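Local coordinates for protein EchA1_1 (PDB 3R9T) that probably catalyses the reversible hydration of enoyl-CoA thioesters in fatty acid metabolism, at residues 151-154 / 155-159. Sequence-based numbering, arbitrary orientation.
Sequences FRIA and EQLPR
The carbonyl oxygen of I153 accepts two bonds in the last, weakly bonded part of helix 149-156, one from Q156 N at 3.2 Å and a weaker one from L157 N at 3.1 Å, while E155 N bonds weakly to R152 O; P158 then takes the N-cap position of helix 159-168. E155, extended beyond CG, lies back along the preceding turn, and a water within hydrogen-bonding distance of both F151 O (2.7 Å) and E155 OE2 (2.9 Å) bridges backbone to carboxylate. That carboxylate oxygen also lies at the edge of the F151 ring, near its plane, and the ring meets W233 edge-to-face. R152 runs past E155 with its CG 3.8 Å from E155 OE1, but its guanidinium is taken by D229, in a salt bridge, and by V96 O. In this crotonase-fold trimer the helix end reaches the subunit interface: Q156 OE1 accepts a hydrogen bond from K160 NZ of the third subunit, while Q156 NE2 bonds to L121 O of the same chain. Between the buried I153 and L157, I153 CG1 stands anti to the backbone N (chi1 -167°), and I153 CD1 beyond it meets L157 CD1 at 3.8 Å, near A162. R159, bent at chi2 and chi3, folds back and lays one guanidinium face over A154 CB, offset toward the rim, with NH1 3.7 Å from that methyl.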
loop_
_atom_site.group_PDB
_atom_site.type_symbol
_atom_site.label_atom_id
_atom_site.label_comp_id
_atom_site.label_asym_id
_atom_site.label_seq_id
_atom_site.Cartn_x
_atom_site.Cartn_y
_atom_site.Cartn_z
ATOM N N PHE B 151 8.140 -4.803 -9.653
ATOM C CA PHE B 151 8.047 -4.605 -8.217
ATOM C C PHE B 151 7.441 -3.277 -7.765
ATOM O O PHE B 151 7.062 -3.165 -6.598
ATOM C CB PHE B 151 9.401 -4.847 -7.541
ATOM C CG PHE B 151 10.464 -3.832 -7.876
ATOM C CD1 PHE B 151 11.394 -4.081 -8.882
ATOM C CD2 PHE B 151 10.573 -2.653 -7.132
ATOM C CE1 PHE B 151 12.391 -3.149 -9.168
ATOM C CE2 PHE B 151 11.579 -1.726 -7.396
ATOM C CZ PHE B 151 12.487 -1.973 -8.399
ATOM N N ARG B 152 7.333 -2.274 -8.638
ATOM C CA ARG B 152 6.707 -1.024 -8.217
ATOM C C ARG B 152 5.211 -1.018 -8.429
ATOM O O ARG B 152 4.531 -0.258 -7.751
ATOM C CB ARG B 152 7.306 0.190 -8.928
ATOM C CG ARG B 152 8.722 0.469 -8.489
ATOM C CD ARG B 152 9.383 1.562 -9.297
ATOM N NE ARG B 152 10.628 2.011 -8.653
ATOM C CZ ARG B 152 11.615 2.667 -9.274
ATOM N NH1 ARG B 152 11.547 2.961 -10.571
ATOM N NH2 ARG B 152 12.698 3.026 -8.597
ATOM N N ILE B 153 4.692 -1.840 -9.346
ATOM C CA ILE B 153 3.271 -1.731 -9.680
ATOM C C ILE B 153 2.420 -2.073 -8.439
ATOM O O ILE B 153 1.454 -1.345 -8.125
ATOM C CB ILE B 153 2.856 -2.538 -10.950
ATOM C CG1 ILE B 153 1.451 -2.127 -11.403
ATOM C CG2 ILE B 153 2.948 -4.006 -10.714
ATOM C CD1 ILE B 153 1.375 -0.741 -11.956
ATOM N N ALA B 154 2.815 -3.100 -7.690
ATOM C CA ALA B 154 2.056 -3.477 -6.505
ATOM C C ALA B 154 2.339 -2.588 -5.309
ATOM O O ALA B 154 1.643 -2.675 -4.296
ATOM C CB ALA B 154 2.288 -4.946 -6.137
ATOM N N GLU B 155 3.355 -1.748 -5.423
ATOM C CA GLU B 155 3.629 -0.725 -4.412
ATOM C C GLU B 155 2.750 0.521 -4.555
ATOM O O GLU B 155 2.588 1.286 -3.596
ATOM C CB GLU B 155 5.083 -0.321 -4.495
ATOM C CG GLU B 155 5.996 -1.417 -4.011
ATOM C CD GLU B 155 7.473 -1.116 -4.153
ATOM O OE1 GLU B 155 7.837 -0.114 -4.810
ATOM O OE2 GLU B 155 8.282 -1.922 -3.621
ATOM N N GLN B 156 2.196 0.722 -5.744
ATOM C CA GLN B 156 1.476 1.954 -6.048
ATOM C C GLN B 156 0.009 1.783 -6.402
ATOM O O GLN B 156 -0.707 2.769 -6.513
ATOM C CB GLN B 156 2.206 2.702 -7.148
ATOM C CG GLN B 156 3.649 2.961 -6.775
ATOM C CD GLN B 156 4.357 3.894 -7.720
ATOM O OE1 GLN B 156 3.719 4.684 -8.422
ATOM N NE2 GLN B 156 5.686 3.809 -7.759
ATOM N N LEU B 157 -0.412 0.540 -6.598
ATOM C CA LEU B 157 -1.792 0.173 -6.858
ATOM C C LEU B 157 -2.170 -0.904 -5.856
ATOM O O LEU B 157 -1.292 -1.607 -5.357
ATOM C CB LEU B 157 -1.912 -0.413 -8.269
ATOM C CG LEU B 157 -2.118 0.468 -9.493
ATOM C CD1 LEU B 157 -2.161 -0.381 -10.743
ATOM C CD2 LEU B 157 -3.421 1.189 -9.376
ATOM N N PRO B 158 -3.466 -1.064 -5.554
ATOM C CA PRO B 158 -3.859 -2.167 -4.689
ATOM C C PRO B 158 -3.321 -3.482 -5.216
ATOM O O PRO B 158 -3.292 -3.733 -6.417
ATOM C CB PRO B 158 -5.379 -2.141 -4.759
ATOM C CG PRO B 158 -5.694 -0.721 -5.007
ATOM C CD PRO B 158 -4.633 -0.261 -5.958
ATOM N N ARG B 159 -2.885 -4.322 -4.306
ATOM C CA ARG B 159 -2.201 -5.528 -4.697
ATOM C C ARG B 159 -2.926 -6.336 -5.768
ATOM O O ARG B 159 -2.322 -6.688 -6.774
ATOM C CB ARG B 159 -1.962 -6.385 -3.469
ATOM C CG ARG B 159 -1.680 -7.830 -3.755
ATOM C CD ARG B 159 -0.318 -8.005 -4.324
ATOM N NE ARG B 159 0.715 -7.791 -3.319
ATOM C CZ ARG B 159 2.016 -7.949 -3.540
ATOM N NH1 ARG B 159 2.452 -8.317 -4.741
ATOM N NH2 ARG B 159 2.887 -7.737 -2.558
HETATM O O HOH W 1 7.384 -4.624 -4.318
#